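Local coordinates for protein activating signal cointegrator 1 complex subunit 2 (Homo sapiens, PDB 6YXQ) that binds polyubiquitin chains to bring the ASCC3 helicase and ALKBH3 to sites of DNA damage, and takes part in the rescue of stalled ribosomes, at residues S126-F131 against P178-M183; Q333-P338 against I351-Q356; L8-L13 against S28-P33; S296-R301 against D311-L316. All blocks are in the same frame, centred on the assembly; numbering follows the deposited sequence.

Contact 1 of 4, residues S126-F131 against P178-M183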
# COMPACT_ATOMS: atom_id res chain seq x y z
N SER B 126 -5.88 -1.24 -6.89
CA SER B 126 -5.33 -2.37 -7.62
C SER B 126 -4.32 -3.13 -6.77
O SER B 126 -4.29 -4.37 -6.77
CB SER B 126 -4.69 -1.90 -8.92
OG SER B 126 -3.77 -2.87 -9.37
N VAL B 127 -3.48 -2.40 -6.02
CA VAL B 127 -2.49 -3.05 -5.16
C VAL B 127 -3.17 -3.86 -4.07
O VAL B 127 -2.78 -5.00 -3.78
CB VAL B 127 -1.53 -2.01 -4.57
CG1 VAL B 127 -0.75 -2.62 -3.43
CG2 VAL B 127 -0.61 -1.46 -5.65
N PHE B 128 -4.20 -3.29 -3.44
CA PHE B 128 -4.92 -4.05 -2.43
C PHE B 128 -5.51 -5.33 -3.01
O PHE B 128 -5.45 -6.40 -2.38
CB PHE B 128 -6.02 -3.22 -1.78
CG PHE B 128 -6.82 -3.98 -0.77
CD1 PHE B 128 -6.28 -4.27 0.47
CD2 PHE B 128 -8.09 -4.42 -1.06
CE1 PHE B 128 -7.01 -4.98 1.41
CE2 PHE B 128 -8.83 -5.14 -0.13
CZ PHE B 128 -8.29 -5.42 1.11
N LEU B 129 -6.07 -5.26 -4.22
CA LEU B 129 -6.69 -6.45 -4.80
C LEU B 129 -5.65 -7.50 -5.16
O LEU B 129 -5.89 -8.71 -4.99
CB LEU B 129 -7.54 -6.08 -6.01
CG LEU B 129 -8.69 -5.11 -5.72
CD1 LEU B 129 -8.94 -4.24 -6.92
CD2 LEU B 129 -9.95 -5.85 -5.31
N THR B 130 -4.50 -7.07 -5.67
CA THR B 130 -3.41 -8.01 -5.94
C THR B 130 -2.98 -8.74 -4.67
O THR B 130 -2.81 -9.97 -4.65
CB THR B 130 -2.22 -7.26 -6.54
OG1 THR B 130 -2.67 -6.51 -7.67
CG2 THR B 130 -1.14 -8.22 -6.96
N PHE B 131 -2.80 -7.99 -3.58
CA PHE B 131 -2.38 -8.65 -2.35
C PHE B 131 -3.47 -9.56 -1.80
O PHE B 131 -3.16 -10.61 -1.22
CB PHE B 131 -1.93 -7.61 -1.32
CG PHE B 131 -0.50 -7.22 -1.49
CD1 PHE B 131 0.51 -8.07 -1.06
CD2 PHE B 131 -0.16 -6.05 -2.15
CE1 PHE B 131 1.84 -7.74 -1.25
CE2 PHE B 131 1.18 -5.71 -2.35
CZ PHE B 131 2.18 -6.55 -1.89
N PRO B 178 -11.92 -5.84 8.00
CA PRO B 178 -12.34 -7.26 8.08
C PRO B 178 -11.74 -8.14 7.00
O PRO B 178 -11.49 -9.32 7.26
CB PRO B 178 -13.86 -7.17 7.96
CG PRO B 178 -14.19 -5.76 8.31
CD PRO B 178 -13.08 -4.94 7.84
N LEU B 179 -11.53 -7.60 5.80
CA LEU B 179 -10.91 -8.38 4.73
C LEU B 179 -9.42 -8.57 4.99
O LEU B 179 -8.89 -9.68 4.85
CB LEU B 179 -11.14 -7.67 3.40
CG LEU B 179 -11.06 -8.45 2.08
CD1 LEU B 179 -11.54 -9.88 2.24
CD2 LEU B 179 -11.87 -7.74 1.01
N LEU B 180 -8.74 -7.49 5.39
CA LEU B 180 -7.30 -7.60 5.62
C LEU B 180 -6.99 -8.46 6.83
O LEU B 180 -5.97 -9.15 6.85
CB LEU B 180 -6.69 -6.20 5.74
CG LEU B 180 -5.19 -6.12 6.01
CD1 LEU B 180 -4.36 -6.30 4.75
CD2 LEU B 180 -4.91 -4.78 6.63
N GLN B 181 -7.87 -8.44 7.84
CA GLN B 181 -7.77 -9.42 8.91
C GLN B 181 -7.69 -10.83 8.34
O GLN B 181 -6.78 -11.60 8.66
CB GLN B 181 -8.96 -9.30 9.87
CG GLN B 181 -9.09 -7.94 10.52
CD GLN B 181 -9.94 -7.97 11.77
OE1 GLN B 181 -9.69 -8.76 12.69
NE2 GLN B 181 -10.96 -7.12 11.81
N LYS B 182 -8.65 -11.17 7.47
CA LYS B 182 -8.69 -12.50 6.86
C LYS B 182 -7.39 -12.79 6.13
O LYS B 182 -6.78 -13.85 6.33
CB LYS B 182 -9.88 -12.61 5.91
CG LYS B 182 -10.06 -14.00 5.30
CD LYS B 182 -10.64 -13.93 3.88
CE LYS B 182 -9.85 -14.80 2.90
NZ LYS B 182 -10.19 -14.49 1.48
N MSE B 183 -6.93 -11.85 5.32
CA MSE B 183 -5.67 -12.03 4.59
C MSE B 183 -4.48 -12.34 5.49
O MSE B 183 -3.77 -13.34 5.29
CB MSE B 183 -5.34 -10.81 3.75
CG MSE B 183 -6.30 -10.56 2.62
SE MSE B 183 -6.65 -8.68 2.34
CE MSE B 183 -4.94 -8.09 1.69
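A Met-aromatic contact in the mainly helical N-terminal part of ASCC2 that binds ASCC3 joins helix 114-135 to helix 177-190, and it exemplifies how two helices too far apart for close backbone packing are bridged by long side chains. Their axes approach to 11.7 Å over the short segments and run roughly alongside, 38° apart. Phe128 spans the distance: with CG anti to the backbone N (chi1 178°), its ring reaches out and crosses the selenomethionine Met183 obliquely. Met183 SE lies 4.6 Å from the centroid of the Phe128 ring, 50° off the ring normal, an oblique approach. Bends at chi2 and chi3 fold the Met183 chain so that its CE methyl comes to 3.7 Å from Phe128 CE1. Near the ring plane, two leucine methyls meet the rim, Leu179 CD2 at 4.2 Å from Phe128 CE2 and Leu180 CD1 beside CE1. The same aromatic ring also meets Phe172 and, across the subunit boundary, Phe173 of the ASCC3 chain. An alanine in place of Phe128 would probably loosen both the helix pair and this patch of the ASCC3 interface, since the ring that touches all these partners would be gone. One turn further along, Met183 CE also packs against Phe131, 4.3 Å from its CB.

Contact 2 of 4, residues Q333-P338 against I351-Q356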
# COMPACT_ATOMS: atom_id res chain seq x y z
N GLN B 333 -4.56 -8.84 25.02
CA GLN B 333 -4.41 -10.08 24.28
C GLN B 333 -3.75 -11.17 25.12
O GLN B 333 -4.15 -12.33 25.06
CB GLN B 333 -3.61 -9.84 23.00
CG GLN B 333 -3.49 -11.07 22.11
CD GLN B 333 -4.76 -11.36 21.33
OE1 GLN B 333 -5.59 -10.48 21.11
NE2 GLN B 333 -4.91 -12.61 20.89
N ILE B 334 -2.75 -10.82 25.93
CA ILE B 334 -2.01 -11.87 26.64
C ILE B 334 -2.44 -12.07 28.09
O ILE B 334 -1.98 -13.03 28.72
CB ILE B 334 -0.49 -11.63 26.57
CG1 ILE B 334 -0.09 -10.49 27.49
CG2 ILE B 334 -0.09 -11.35 25.14
CD1 ILE B 334 1.26 -9.93 27.17
N CYS B 335 -3.31 -11.21 28.64
CA CYS B 335 -3.76 -11.40 30.01
C CYS B 335 -5.27 -11.32 30.13
O CYS B 335 -5.91 -12.22 30.69
CB CYS B 335 -3.16 -10.35 30.94
SG CYS B 335 -1.39 -10.37 31.08
N LEU B 336 -5.85 -10.24 29.62
CA LEU B 336 -7.26 -9.98 29.89
C LEU B 336 -8.15 -10.88 29.05
O LEU B 336 -9.04 -11.54 29.58
CB LEU B 336 -7.57 -8.50 29.64
CG LEU B 336 -6.87 -7.52 30.58
CD1 LEU B 336 -7.27 -6.10 30.23
CD2 LEU B 336 -7.24 -7.84 32.00
N LEU B 337 -7.91 -10.90 27.74
CA LEU B 337 -8.68 -11.77 26.86
C LEU B 337 -8.57 -13.24 27.25
O LEU B 337 -9.61 -13.92 27.30
CB LEU B 337 -8.25 -11.53 25.41
CG LEU B 337 -8.57 -12.54 24.31
CD1 LEU B 337 -10.04 -12.90 24.27
CD2 LEU B 337 -8.13 -11.97 22.98
N PRO B 338 -7.39 -13.79 27.55
CA PRO B 338 -7.33 -15.20 27.99
C PRO B 338 -8.12 -15.49 29.25
O PRO B 338 -8.59 -16.62 29.43
CB PRO B 338 -5.83 -15.44 28.21
CG PRO B 338 -5.17 -14.45 27.36
CD PRO B 338 -6.03 -13.23 27.38
N ILE B 351 -2.80 -13.64 35.48
CA ILE B 351 -2.84 -12.64 36.54
C ILE B 351 -1.43 -12.22 36.93
O ILE B 351 -1.13 -11.02 37.09
CB ILE B 351 -3.61 -13.20 37.75
CG1 ILE B 351 -5.09 -13.36 37.40
CG2 ILE B 351 -3.42 -12.30 38.96
CD1 ILE B 351 -5.91 -14.02 38.49
N GLU B 352 -0.53 -13.20 37.10
CA GLU B 352 0.82 -12.87 37.53
C GLU B 352 1.55 -12.07 36.46
O GLU B 352 2.33 -11.17 36.79
CB GLU B 352 1.60 -14.14 37.88
CG GLU B 352 1.15 -14.84 39.17
CD GLU B 352 1.02 -13.90 40.36
OE1 GLU B 352 1.82 -12.96 40.50
OE2 GLU B 352 0.09 -14.11 41.17
N GLU B 353 1.29 -12.36 35.19
CA GLU B 353 1.93 -11.60 34.13
C GLU B 353 1.47 -10.15 34.16
O GLU B 353 2.29 -9.22 34.04
CB GLU B 353 1.65 -12.23 32.77
CG GLU B 353 2.23 -11.43 31.62
CD GLU B 353 2.72 -12.30 30.48
OE1 GLU B 353 3.72 -11.90 29.84
OE2 GLU B 353 2.11 -13.36 30.23
N PHE B 354 0.16 -9.93 34.31
CA PHE B 354 -0.36 -8.58 34.48
C PHE B 354 0.34 -7.84 35.62
O PHE B 354 0.85 -6.72 35.46
CB PHE B 354 -1.87 -8.68 34.73
CG PHE B 354 -2.58 -7.35 34.85
CD1 PHE B 354 -2.48 -6.60 36.01
CD2 PHE B 354 -3.37 -6.89 33.82
CE1 PHE B 354 -3.14 -5.39 36.12
CE2 PHE B 354 -4.03 -5.68 33.92
CZ PHE B 354 -3.91 -4.93 35.07
N LEU B 355 0.37 -8.48 36.80
CA LEU B 355 0.97 -7.86 37.97
C LEU B 355 2.44 -7.53 37.74
O LEU B 355 2.92 -6.45 38.12
CB LEU B 355 0.79 -8.77 39.18
CG LEU B 355 -0.65 -9.13 39.56
CD1 LEU B 355 -0.67 -10.16 40.68
CD2 LEU B 355 -1.43 -7.89 39.97
N GLN B 356 3.19 -8.45 37.13
CA GLN B 356 4.60 -8.21 36.85
C GLN B 356 4.78 -7.02 35.92
O GLN B 356 5.63 -6.15 36.17
CB GLN B 356 5.21 -9.47 36.24
CG GLN B 356 6.69 -9.36 35.92
CD GLN B 356 7.37 -10.72 35.92
OE1 GLN B 356 7.15 -11.54 36.80
NE2 GLN B 356 8.21 -10.95 34.92
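Gln356 O is the best-held polar atom here, gripped by two side-chain hydroxyls, Ser359 OG, at the end of the same helix, and Ser360 OG, just beyond it. The contact face itself is a case of packing without polar bonds, in which one small sulfur fills the place of closest backbone approach. The CA atoms of Cys335 and Phe354 stand 6.3 Å apart, and the segment axes come within 9.0 Å at an angle of 134°. Cys335 SG, anti to its carbonyl carbon, points at the first turn of the opposing segment: it lies 3.6 Å from Phe354 N, against the backbone, and 3.8 Å from Glu353 CG. It therefore rests on the aliphatic part of the glutamate. Beyond it, Ile334 crosses Glu353 at about a right angle, its CD1 meeting OE1. On the other flank, Phe354 has CG anti to the backbone N (chi1 -177°), which carries its ring to Leu336, whose CD2 comes obliquely to 4.3 Å from Phe354 CE2. Within segment 333-338, helix 306-340 has a wider pi-type turn at 333-336 and a kink where the N of Pro338 has no bond to the turn before. Around the pair, helix 377-387 packs on both Leu336 and Phe354, while helix 271-275 touches Ile334 and Glu353.

Contact 3 of 4, residues L8-L13 against S28-P33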
# COMPACT_ATOMS: atom_id res chain seq x y z
N LEU B 8 -7.95 -30.54 -9.23
CA LEU B 8 -6.55 -30.74 -8.85
C LEU B 8 -5.93 -29.41 -8.47
O LEU B 8 -5.99 -28.45 -9.27
CB LEU B 8 -5.78 -31.38 -10.00
CG LEU B 8 -4.51 -32.17 -9.67
CD1 LEU B 8 -4.80 -33.27 -8.66
CD2 LEU B 8 -3.88 -32.75 -10.94
N PRO B 9 -5.33 -29.29 -7.29
CA PRO B 9 -4.71 -28.02 -6.89
C PRO B 9 -3.53 -27.68 -7.78
O PRO B 9 -2.84 -28.55 -8.32
CB PRO B 9 -4.27 -28.27 -5.44
CG PRO B 9 -4.19 -29.75 -5.31
CD PRO B 9 -5.23 -30.31 -6.23
N LEU B 10 -3.29 -26.37 -7.90
CA LEU B 10 -2.39 -25.84 -8.92
C LEU B 10 -0.97 -26.37 -8.79
O LEU B 10 -0.32 -26.64 -9.80
CB LEU B 10 -2.39 -24.31 -8.85
CG LEU B 10 -1.51 -23.57 -9.85
CD1 LEU B 10 -1.85 -23.98 -11.27
CD2 LEU B 10 -1.67 -22.07 -9.67
N ASP B 11 -0.47 -26.49 -7.56
CA ASP B 11 0.94 -26.81 -7.37
C ASP B 11 1.29 -28.16 -7.99
O ASP B 11 2.39 -28.34 -8.51
CB ASP B 11 1.29 -26.80 -5.88
CG ASP B 11 0.24 -27.46 -5.03
OD1 ASP B 11 0.59 -28.37 -4.24
OD2 ASP B 11 -0.94 -27.07 -5.15
N GLN B 12 0.36 -29.12 -7.95
CA GLN B 12 0.62 -30.45 -8.47
C GLN B 12 -0.04 -30.72 -9.82
O GLN B 12 0.10 -31.83 -10.35
CB GLN B 12 0.18 -31.51 -7.44
CG GLN B 12 -1.31 -31.52 -7.11
CD GLN B 12 -1.64 -32.48 -5.98
OE1 GLN B 12 -0.76 -32.93 -5.24
NE2 GLN B 12 -2.92 -32.81 -5.83
N LEU B 13 -0.73 -29.74 -10.40
CA LEU B 13 -1.37 -29.94 -11.69
C LEU B 13 -0.34 -29.85 -12.81
O LEU B 13 0.55 -28.99 -12.79
CB LEU B 13 -2.50 -28.93 -11.92
CG LEU B 13 -3.26 -29.04 -13.25
CD1 LEU B 13 -4.69 -28.55 -13.07
CD2 LEU B 13 -2.62 -28.26 -14.40
N SER B 28 4.45 -31.47 -17.98
CA SER B 28 5.30 -30.67 -17.11
C SER B 28 4.40 -29.98 -16.10
O SER B 28 3.17 -29.95 -16.26
CB SER B 28 6.11 -29.65 -17.92
OG SER B 28 5.37 -28.46 -18.11
N PRO B 29 4.97 -29.42 -15.03
CA PRO B 29 4.13 -28.75 -14.03
C PRO B 29 3.46 -27.51 -14.59
O PRO B 29 3.96 -26.87 -15.52
CB PRO B 29 5.13 -28.38 -12.92
CG PRO B 29 6.42 -28.25 -13.64
CD PRO B 29 6.39 -29.37 -14.64
N ALA B 30 2.31 -27.18 -14.00
CA ALA B 30 1.60 -25.97 -14.39
C ALA B 30 2.50 -24.75 -14.24
O ALA B 30 2.86 -24.09 -15.23
CB ALA B 30 0.33 -25.82 -13.56
N LEU B 31 2.92 -24.44 -13.02
CA LEU B 31 3.80 -23.31 -12.78
C LEU B 31 5.19 -23.56 -13.37
O LEU B 31 5.80 -24.60 -13.12
CB LEU B 31 3.90 -23.04 -11.28
CG LEU B 31 2.57 -23.16 -10.54
CD1 LEU B 31 2.77 -23.24 -9.04
CD2 LEU B 31 1.67 -21.99 -10.90
N HIS B 32 5.68 -22.61 -14.16
CA HIS B 32 6.97 -22.78 -14.82
C HIS B 32 7.47 -21.41 -15.29
O HIS B 32 6.65 -20.56 -15.66
CB HIS B 32 6.86 -23.75 -16.01
CG HIS B 32 8.16 -23.97 -16.73
ND1 HIS B 32 9.20 -24.68 -16.17
CD2 HIS B 32 8.58 -23.59 -17.96
CE1 HIS B 32 10.21 -24.71 -17.02
NE2 HIS B 32 9.86 -24.06 -18.12
N PRO B 33 8.79 -21.17 -15.27
CA PRO B 33 9.31 -19.83 -15.62
C PRO B 33 8.88 -19.27 -16.97
O PRO B 33 8.59 -18.07 -17.04
CB PRO B 33 10.83 -20.05 -15.58
CG PRO B 33 11.02 -21.10 -14.55
CD PRO B 33 9.81 -22.00 -14.60
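Leu10 and Leu31 form the apolar centre, crossing obliquely, with one methyl of Leu31 set into the fork of Leu10. That methyl, Leu31 CD2, comes to 3.6 Å from Leu10 CD2 and also lies against Leu10 CG. Leu10 has CG anti to the backbone N (chi1 180°), and Leu31 has CG anti to its carbonyl carbon; these torsions bring the two ends together although neither CB points straight across. The second branch of Leu10 turns to the alanine, with CD1 at 3.7 Å from Ala30 CB. His78 and Trp82 of helix 78-87 touch Leu10 as well. An alanine at position Leu10 would probably weaken the seating of this segment on both Leu31 and helix 78-87, because both branch methyls would be lost. Next outward, Leu13 CD2 packs at 3.9 Å from Ala30 CB, and Leu31 CD1 lies 4.3 Å from Asp11 CA. The arrangement stands at the open end of a beta hairpin, strands 14-18 and 25-29, where the chain enters the first strand and leaves the second; it is an example of the residues flanking a two-stranded sheet packing on each other and, through Leu10 and Leu31, on helix 78-87. Two short turns shape the entering segment, Gln12 N bonding to Pro9 O and Leu13 N to Leu10 O. One hydrogen bond then extends the pairing past the strands: Ala30 N donates to Leu13 O at 2.8 Å, lying in the carbonyl plane with an N-H...O angle of 147°. At the polar edge, Asp11 OD1 is hydrogen-bonded to Ser146 OG.

Contact 4 of 4, residues S296-R301 against D311-L316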
# COMPACT_ATOMS: atom_id res chain seq x y z
N SER B 296 7.99 19.79 26.09
CA SER B 296 8.46 21.11 26.52
C SER B 296 9.16 21.85 25.39
O SER B 296 8.99 23.06 25.24
CB SER B 296 9.39 20.97 27.72
OG SER B 296 9.89 22.25 28.10
N ALA B 297 9.93 21.13 24.58
CA ALA B 297 10.66 21.79 23.50
C ALA B 297 9.71 22.34 22.45
O ALA B 297 9.88 23.48 21.99
CB ALA B 297 11.65 20.82 22.87
N ILE B 298 8.71 21.55 22.05
CA ILE B 298 7.73 22.01 21.07
C ILE B 298 7.00 23.24 21.60
O ILE B 298 6.83 24.25 20.90
CB ILE B 298 6.75 20.87 20.72
CG1 ILE B 298 7.44 19.82 19.85
CG2 ILE B 298 5.54 21.41 20.01
CD1 ILE B 298 6.51 18.75 19.36
N LYS B 299 6.58 23.18 22.87
CA LYS B 299 5.88 24.31 23.46
C LYS B 299 6.75 25.56 23.47
O LYS B 299 6.31 26.64 23.06
CB LYS B 299 5.41 23.95 24.87
CG LYS B 299 4.20 23.03 24.88
CD LYS B 299 3.43 23.12 26.18
CE LYS B 299 4.08 22.30 27.28
NZ LYS B 299 3.06 21.51 28.03
N LYS B 300 8.00 25.42 23.92
CA LYS B 300 8.89 26.57 24.03
C LYS B 300 9.14 27.21 22.67
O LYS B 300 9.08 28.43 22.53
CB LYS B 300 10.21 26.15 24.67
CG LYS B 300 10.28 26.33 26.18
CD LYS B 300 11.13 25.23 26.82
CE LYS B 300 12.45 25.05 26.10
NZ LYS B 300 13.28 23.99 26.74
N ARG B 301 9.42 26.39 21.66
CA ARG B 301 9.84 26.90 20.36
C ARG B 301 8.68 27.08 19.38
O ARG B 301 8.93 27.24 18.18
CB ARG B 301 10.90 25.97 19.76
CG ARG B 301 12.05 25.64 20.71
CD ARG B 301 12.94 24.52 20.19
NE ARG B 301 13.44 24.79 18.85
CZ ARG B 301 14.45 24.14 18.28
NH1 ARG B 301 15.07 23.17 18.94
NH2 ARG B 301 14.83 24.44 17.05
N ASP B 311 1.81 21.45 13.97
CA ASP B 311 1.75 20.14 13.32
C ASP B 311 2.55 19.10 14.10
O ASP B 311 2.10 17.97 14.30
CB ASP B 311 2.28 20.25 11.89
CG ASP B 311 2.52 18.90 11.26
OD1 ASP B 311 1.57 18.10 11.16
OD2 ASP B 311 3.67 18.63 10.86
N LEU B 312 3.75 19.47 14.54
CA LEU B 312 4.56 18.56 15.35
C LEU B 312 3.85 18.20 16.64
O LEU B 312 3.95 17.06 17.12
CB LEU B 312 5.92 19.20 15.64
CG LEU B 312 7.08 18.87 14.71
CD1 LEU B 312 6.71 19.08 13.25
CD2 LEU B 312 8.28 19.71 15.09
N TRP B 313 3.12 19.15 17.23
CA TRP B 313 2.36 18.86 18.44
C TRP B 313 1.26 17.86 18.16
O TRP B 313 1.04 16.92 18.95
CB TRP B 313 1.78 20.15 19.00
CG TRP B 313 1.00 19.93 20.23
CD1 TRP B 313 -0.35 19.80 20.33
CD2 TRP B 313 1.52 19.77 21.55
NE1 TRP B 313 -0.71 19.59 21.64
CE2 TRP B 313 0.42 19.57 22.41
CE3 TRP B 313 2.81 19.80 22.10
CZ2 TRP B 313 0.58 19.39 23.78
CZ3 TRP B 313 2.96 19.62 23.46
CH2 TRP B 313 1.85 19.42 24.29
N GLN B 314 0.53 18.05 17.06
CA GLN B 314 -0.50 17.09 16.67
C GLN B 314 0.09 15.70 16.52
O GLN B 314 -0.46 14.71 17.03
CB GLN B 314 -1.17 17.53 15.37
CG GLN B 314 -2.00 18.79 15.50
CD GLN B 314 -3.25 18.58 16.31
OE1 GLN B 314 -3.98 17.61 16.11
NE2 GLN B 314 -3.50 19.48 17.26
N ARG B 315 1.23 15.61 15.83
CA ARG B 315 1.86 14.31 15.60
C ARG B 315 2.35 13.69 16.90
O ARG B 315 2.22 12.47 17.09
CB ARG B 315 3.03 14.47 14.61
CG ARG B 315 2.59 15.00 13.27
CD ARG B 315 3.71 15.04 12.24
NE ARG B 315 3.22 15.59 10.98
CZ ARG B 315 2.56 14.88 10.08
NH1 ARG B 315 2.33 13.59 10.29
NH2 ARG B 315 2.13 15.46 8.96
N LEU B 316 2.91 14.49 17.80
CA LEU B 316 3.39 13.96 19.08
C LEU B 316 2.24 13.41 19.91
O LEU B 316 2.35 12.32 20.49
CB LEU B 316 4.14 15.05 19.85
CG LEU B 316 4.77 14.60 21.17
CD1 LEU B 316 5.72 13.44 20.93
CD2 LEU B 316 5.47 15.76 21.87
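Trp313 presents the edge of its indole to the facing helix: Ile298 CG2 lies near the ring plane, 3.8 Å from CE3, while Lys299 CG comes obliquely to 3.9 Å from Trp313 CZ3, using the aliphatic stem of the lysine. The other flat group, the Arg315 guanidinium, has Asp311 at its edge, one turn back on the same helix. There Arg315 NE donates to the syn lone pair of OD2 with an N-H...O angle of 167°, with OD2 only 5° out of the guanidinium plane, and Asp311 OD1 completes the salt bridge at 3.0 Å from the same NE. This in-plane, edge-on pairing would probably limit rotation of the guanidinium. Between the helices Ile298 is the central side chain and works with both arms. CG2, anti to the backbone N, takes the tryptophan; CG1, beside that N, carries CD1 to 3.8 Å from Leu312 CB and 4.0 Å from Leu316 CD2. ASCC3 borders this patch, with Leu186 of that chain on Ile298 and Asp184 of that chain on Trp313. The segments run antiparallel at 157°, with axes 10.2 Å apart, as in a helical hairpin: helix 279-300 turns back through a short connection into helix 306-340.

Followed from the N terminus, the four contacts come strictly in series, none nested in or crossing another. Contact 3 closes first, drawing together the two ends of the hairpin at the start of the chain. Contact 1 then spans a largely helical excursion of 46 residues to join helices 114-135 and 177-190. Contact 4 closes a tight connection between helices 279-300 and 306-340, and contact 2 closes another between helices 306-340 and 348-359. Helix 306-340 thus serves both, and their centres lie 35 Å apart. Contacts 3 and 4, with centres 57 Å apart, mark opposite sides of the chain's centre. Contacts 1 and 4 both border ASCC3.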